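Long-range contacts in DNA repair and recombination protein radB (Thermococcus kodakarensis, PDB 2CVH), which is probably involved in DNA repair and homologous recombination, binding DNA and ATP with only very weak ATPase activity: residues Thr4-Leu9 with Arg214-Val219; Leu190-Leu195 with Gly204-Phe209. All blocks are in the same frame, centred on the assembly; numbering follows the deposited sequence.

Contact 1: residues Thr4-Leu9 with Arg214-Val219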
loop_
_atom_site.group_PDB
_atom_site.type_symbol
_atom_site.label_atom_id
_atom_site.label_comp_id
_atom_site.label_asym_id
_atom_site.label_seq_id
_atom_site.Cartn_x
_atom_site.Cartn_y
_atom_site.Cartn_z
ATOM N N THR A 4 -2.449 -9.105 -7.475
ATOM C CA THR A 4 -2.416 -7.692 -7.913
ATOM C C THR A 4 -3.167 -7.556 -9.241
ATOM O O THR A 4 -3.363 -6.453 -9.741
ATOM C CB THR A 4 -0.963 -7.160 -8.191
ATOM O OG1 THR A 4 -0.346 -7.958 -9.210
ATOM C CG2 THR A 4 -0.106 -7.199 -6.951
ATOM N N GLY A 5 -3.558 -8.687 -9.813
ATOM C CA GLY A 5 -4.278 -8.662 -11.068
ATOM C C GLY A 5 -3.329 -8.411 -12.211
ATOM O O GLY A 5 -3.761 -8.232 -13.345
ATOM N N THR A 6 -2.033 -8.480 -11.912
ATOM C CA THR A 6 -0.973 -8.262 -12.889
ATOM C C THR A 6 0.002 -9.449 -12.847
ATOM O O THR A 6 0.550 -9.808 -11.785
ATOM C CB THR A 6 -0.238 -6.976 -12.559
ATOM O OG1 THR A 6 -1.208 -5.947 -12.319
ATOM C CG2 THR A 6 0.641 -6.557 -13.695
ATOM N N LYS A 7 0.189 -10.072 -14.004
ATOM C CA LYS A 7 1.060 -11.232 -14.154
ATOM C C LYS A 7 2.510 -10.963 -13.694
ATOM O O LYS A 7 3.116 -11.778 -13.019
ATOM C CB LYS A 7 1.013 -11.663 -15.620
ATOM C CG LYS A 7 1.180 -13.121 -15.881
ATOM C CD LYS A 7 2.622 -13.505 -16.084
ATOM C CE LYS A 7 2.752 -15.003 -16.329
ATOM N NZ LYS A 7 4.181 -15.370 -16.516
ATOM N N SER A 8 3.049 -9.804 -14.027
ATOM C CA SER A 8 4.411 -9.497 -13.650
ATOM C C SER A 8 4.565 -9.235 -12.168
ATOM O O SER A 8 5.505 -9.720 -11.549
ATOM C CB SER A 8 4.957 -8.310 -14.461
ATOM O OG SER A 8 4.235 -7.104 -14.248
ATOM N N LEU A 9 3.680 -8.408 -11.618
ATOM C CA LEU A 9 3.718 -8.064 -10.201
ATOM C C LEU A 9 3.518 -9.314 -9.331
ATOM O O LEU A 9 4.155 -9.459 -8.305
ATOM C CB LEU A 9 2.690 -6.956 -9.887
ATOM C CG LEU A 9 2.991 -5.543 -10.429
ATOM C CD1 LEU A 9 1.828 -4.575 -10.265
ATOM C CD2 LEU A 9 4.192 -4.970 -9.691
ATOM N N ARG A 214 -7.957 0.667 -17.075
ATOM C CA ARG A 214 -8.358 -0.517 -16.320
ATOM C C ARG A 214 -7.645 -0.659 -14.981
ATOM O O ARG A 214 -7.878 -1.633 -14.264
ATOM C CB ARG A 214 -8.107 -1.788 -17.116
ATOM C CG ARG A 214 -8.582 -1.735 -18.532
ATOM C CD ARG A 214 -8.399 -3.081 -19.227
ATOM N NE ARG A 214 -9.201 -4.131 -18.600
ATOM C CZ ARG A 214 -8.883 -5.419 -18.619
ATOM N NH1 ARG A 214 -7.782 -5.818 -19.241
ATOM N NH2 ARG A 214 -9.643 -6.307 -17.985
ATOM N N GLY A 215 -6.781 0.294 -14.644
ATOM C CA GLY A 215 -6.037 0.225 -13.395
ATOM C C GLY A 215 -4.552 0.065 -13.695
ATOM O O GLY A 215 -3.873 1.012 -14.101
ATOM N N ILE A 216 -4.059 -1.155 -13.570
ATOM C CA ILE A 216 -2.661 -1.451 -13.821
ATOM C C ILE A 216 -2.621 -2.705 -14.645
ATOM O O ILE A 216 -3.325 -3.671 -14.370
ATOM C CB ILE A 216 -1.875 -1.610 -12.500
ATOM C CG1 ILE A 216 -1.393 -0.225 -12.038
ATOM C CG2 ILE A 216 -0.708 -2.577 -12.677
ATOM C CD1 ILE A 216 -0.852 -0.197 -10.634
ATOM N N GLU A 217 -1.849 -2.661 -15.716
ATOM C CA GLU A 217 -1.761 -3.802 -16.614
ATOM C C GLU A 217 -0.336 -4.202 -16.930
ATOM O O GLU A 217 0.605 -3.462 -16.663
ATOM C CB GLU A 217 -2.507 -3.494 -17.932
ATOM C CG GLU A 217 -3.990 -3.245 -17.717
ATOM C CD GLU A 217 -4.765 -3.131 -19.007
ATOM O OE1 GLU A 217 -5.116 -2.007 -19.377
ATOM O OE2 GLU A 217 -5.053 -4.163 -19.641
ATOM N N ASP A 218 -0.193 -5.420 -17.427
ATOM C CA ASP A 218 1.096 -5.891 -17.859
ATOM C C ASP A 218 1.375 -5.119 -19.143
ATOM O O ASP A 218 0.446 -4.698 -19.856
ATOM C CB ASP A 218 1.049 -7.379 -18.128
ATOM C CG ASP A 218 1.038 -8.170 -16.860
ATOM O OD1 ASP A 218 2.076 -8.131 -16.182
ATOM O OD2 ASP A 218 -0.009 -8.768 -16.521
ATOM N N VAL A 219 2.647 -4.869 -19.402
ATOM C CA VAL A 219 3.025 -4.128 -20.588
ATOM C C VAL A 219 2.784 -4.982 -21.813
ATOM O O VAL A 219 2.482 -6.169 -21.709
ATOM C CB VAL A 219 4.513 -3.743 -20.558
ATOM C CG1 VAL A 219 4.796 -2.873 -19.364
ATOM C CG2 VAL A 219 5.365 -5.004 -20.527
HETATM O O HOH W 1 -4.037 -6.124 -14.922
HETATM O O HOH W 2 -2.808 -9.650 -15.972
#
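Asp-218 points its carboxylate at the start of helix 7-12 and binds two successive backbone N-H groups there. Lys-7 N donates to Asp-218 OD2 at 2.8 Å, and Ser-8 N donates to Asp-218 OD1 at 2.9 Å with an angle of 152° at the hydrogen. Each oxygen uses its syn lone pair, so the carboxylate works as a two-pronged acceptor, and the paired bonds fix its rotation. The torsion that sets CG anti to the carbonyl carbon and beside the backbone N (chi1 -76°) starts the side chain on this course. Thr-6 holds the N-cap position, but its side chain makes no capping bond; an acidic side chain distant in sequence serves the first helical N-H groups instead, and its negative charge would be expected to interact favourably with the helix dipole. Ser-8 OG lies 3.1 Å from Asp-218 OD1, but its proton can also reach Tyr-208 O.

Thr-6 touches both strand side chains, one with each branch. Its CG2, anti to the backbone N, comes within 3.3 Å of Asp-218 OD1, the two side chains sliding past each other in opposite directions. Its OG1 meets Ile-216 CG2 at 3.4 Å, and here the side chains cross at about a right angle. The same CG2 of Ile-216 touches Leu-9 CD1 at 4.0 Å, a small apolar contact beside the carboxylate. A water bridges Gly-5 O and Asp-218 OD2, adding a solvent-mediated link.

Strand 215-218, an edge strand of the sheet within this chain, pairs with strand 206-212, Glu-217 bonding to Arg-210 through the backbone. Ile-216 also packs on Thr-35 and Leu-36 of helix 33-44, whose first residues belong to the predicted ATP-binding site, while Leu-9 reaches across to Ala-207 and Ala-193.

Contact 2: residues Leu190-Leu195 with Gly204-Phe209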
loop_
_atom_site.group_PDB
_atom_site.type_symbol
_atom_site.label_atom_id
_atom_site.label_comp_id
_atom_site.label_asym_id
_atom_site.label_seq_id
_atom_site.Cartn_x
_atom_site.Cartn_y
_atom_site.Cartn_z
ATOM N N LEU A 190 4.007 4.245 -18.127
ATOM C CA LEU A 190 5.021 3.189 -17.974
ATOM C C LEU A 190 5.674 3.223 -16.588
ATOM O O LEU A 190 6.146 4.272 -16.125
ATOM C CB LEU A 190 6.109 3.319 -19.044
ATOM C CG LEU A 190 6.423 2.137 -19.964
ATOM C CD1 LEU A 190 7.844 2.275 -20.409
ATOM C CD2 LEU A 190 6.253 0.784 -19.301
ATOM N N ARG A 191 5.748 2.056 -15.961
ATOM C CA ARG A 191 6.294 1.956 -14.615
ATOM C C ARG A 191 7.056 0.652 -14.399
ATOM O O ARG A 191 6.922 -0.307 -15.166
ATOM C CB ARG A 191 5.134 1.979 -13.608
ATOM C CG ARG A 191 4.197 3.175 -13.680
ATOM C CD ARG A 191 4.861 4.426 -13.179
ATOM N NE ARG A 191 3.934 5.556 -13.222
ATOM C CZ ARG A 191 3.849 6.443 -14.219
ATOM N NH1 ARG A 191 4.652 6.358 -15.290
ATOM N NH2 ARG A 191 2.934 7.409 -14.149
ATOM N N VAL A 192 7.819 0.608 -13.317
ATOM C CA VAL A 192 8.535 -0.612 -12.960
ATOM C C VAL A 192 8.529 -0.704 -11.434
ATOM O O VAL A 192 8.637 0.310 -10.741
ATOM C CB VAL A 192 10.005 -0.617 -13.509
ATOM C CG1 VAL A 192 10.811 0.529 -12.880
ATOM C CG2 VAL A 192 10.689 -2.022 -13.290
ATOM N N ALA A 193 8.294 -1.898 -10.912
ATOM C CA ALA A 193 8.330 -2.086 -9.468
ATOM C C ALA A 193 9.628 -2.867 -9.134
ATOM O O ALA A 193 10.032 -3.763 -9.869
ATOM C CB ALA A 193 7.094 -2.880 -8.999
ATOM N N VAL A 194 10.299 -2.492 -8.058
ATOM C CA VAL A 194 11.488 -3.205 -7.657
ATOM C C VAL A 194 11.228 -3.772 -6.269
ATOM O O VAL A 194 10.792 -3.051 -5.363
ATOM C CB VAL A 194 12.721 -2.282 -7.620
ATOM C CG1 VAL A 194 13.965 -3.075 -7.203
ATOM C CG2 VAL A 194 12.947 -1.646 -8.988
ATOM N N LEU A 195 11.412 -5.086 -6.149
ATOM C CA LEU A 195 11.245 -5.812 -4.885
ATOM C C LEU A 195 12.534 -5.625 -4.088
ATOM O O LEU A 195 13.488 -6.386 -4.243
ATOM C CB LEU A 195 11.037 -7.298 -5.154
ATOM C CG LEU A 195 10.590 -8.126 -3.958
ATOM C CD1 LEU A 195 9.326 -7.533 -3.329
ATOM C CD2 LEU A 195 10.354 -9.525 -4.399
ATOM N N GLY A 204 15.722 -7.356 -5.398
ATOM C CA GLY A 204 16.327 -6.621 -6.483
ATOM C C GLY A 204 15.624 -6.868 -7.810
ATOM O O GLY A 204 15.893 -6.150 -8.780
ATOM N N LEU A 205 14.791 -7.913 -7.885
ATOM C CA LEU A 205 14.048 -8.213 -9.110
ATOM C C LEU A 205 12.990 -7.125 -9.424
ATOM O O LEU A 205 12.616 -6.346 -8.549
ATOM C CB LEU A 205 13.443 -9.616 -9.068
ATOM C CG LEU A 205 14.269 -10.782 -9.624
ATOM C CD1 LEU A 205 15.694 -10.738 -9.091
ATOM C CD2 LEU A 205 13.606 -12.110 -9.268
ATOM N N MET A 206 12.539 -7.080 -10.679
ATOM C CA MET A 206 11.608 -6.058 -11.166
ATOM C C MET A 206 10.455 -6.621 -11.962
ATOM O O MET A 206 10.554 -7.704 -12.514
ATOM C CB MET A 206 12.317 -5.122 -12.146
ATOM C CG MET A 206 13.643 -4.618 -11.679
ATOM S SD MET A 206 14.605 -4.013 -13.063
ATOM C CE MET A 206 15.101 -2.540 -12.287
ATOM N N ALA A 207 9.430 -5.784 -12.136
ATOM C CA ALA A 207 8.232 -6.125 -12.900
ATOM C C ALA A 207 7.789 -4.828 -13.555
ATOM O O ALA A 207 7.663 -3.790 -12.896
ATOM C CB ALA A 207 7.128 -6.641 -11.977
ATOM N N TYR A 208 7.631 -4.871 -14.869
ATOM C CA TYR A 208 7.183 -3.705 -15.626
ATOM C C TYR A 208 5.642 -3.735 -15.703
ATOM O O TYR A 208 5.024 -4.814 -15.784
ATOM C CB TYR A 208 7.775 -3.745 -17.046
ATOM C CG TYR A 208 9.269 -3.516 -17.065
ATOM C CD1 TYR A 208 9.794 -2.232 -16.892
ATOM C CD2 TYR A 208 10.160 -4.594 -17.172
ATOM C CE1 TYR A 208 11.179 -2.028 -16.811
ATOM C CE2 TYR A 208 11.552 -4.398 -17.096
ATOM C CZ TYR A 208 12.047 -3.117 -16.914
ATOM O OH TYR A 208 13.404 -2.908 -16.817
ATOM N N PHE A 209 5.016 -2.570 -15.647
ATOM C CA PHE A 209 3.571 -2.528 -15.759
ATOM C C PHE A 209 3.188 -1.163 -16.317
ATOM O O PHE A 209 4.052 -0.296 -16.466
ATOM C CB PHE A 209 2.912 -2.816 -14.380
ATOM C CG PHE A 209 3.171 -1.750 -13.320
ATOM C CD1 PHE A 209 4.327 -1.788 -12.526
ATOM C CD2 PHE A 209 2.233 -0.745 -13.077
ATOM C CE1 PHE A 209 4.531 -0.848 -11.517
ATOM C CE2 PHE A 209 2.436 0.201 -12.063
ATOM C CZ PHE A 209 3.590 0.143 -11.283
#
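Arg-191 CB sits over one face of the Phe-209 ring, 3.5 Å from the ring centroid and 20° off its normal, a CH-pi contact. Phe-209 CG lies between the backbone N and the carbonyl carbon (chi1 66°). Arg-191 CB is offset toward the rim, 3.3 Å from Phe-209 CZ, and CG continues the cover over CE2; Ala-193 N lies at the ring's edge. The short Ala-193/Ala-207 pair forms the low part of this side, where Leu-9 packs on Ala-193 and Ser-8 on Ala-207, both from helix 7-12.

The opposite side carries Val-192, Val-194, Met-206 and Tyr-208. Val-192 CG2 is the bump that fits between two neighbours: it lies over a face of the Tyr-208 ring, 3.9 Å from the centroid, and touches Met-206 CB at 3.7 Å. Val-194 runs side by side with Met-206, and its CG2 meets the terminal methyl CE.

Between the two layers, six backbone hydrogen bonds join the strands, whose axes run at 160°. Antiparallel pairing is regular from Arg-191/Phe-209 to Val-194/Met-206; at the turn end Leu-195 bonds both Leu-205 O and Gly-204 N. Backbone bonds thus set the register and apolar contacts clothe both faces, while the guanidinium of Arg-191, donating to Leu-190 O and Ala-30 O, probably ties the hairpin to the predicted ATP-binding loop.

Both contacts belong to the antiparallel end of the central sheet, their centres about 11 Å apart. Contact 2 joins two consecutive strands as a hairpin; contact 1 ties an edge strand to the N-terminal helix, closing a chain loop inside which contact 2 is nested. In contact 2 Arg-191, Ala-193, Ala-207 and Phe-209 are buried, Met-206 and Tyr-208 exposed; in contact 1 Thr-6, Leu-9 and Ile-216 are buried, Asp-218 partly exposed and Lys-7 exposed. Contact 2 hides more surface, 572 against 245 Å², through backbone pairing and apolar cover, whereas contact 1 relies on a carboxylate and water. They meet where Ile-216 CG2 and Glu-217 O pack on Phe-209.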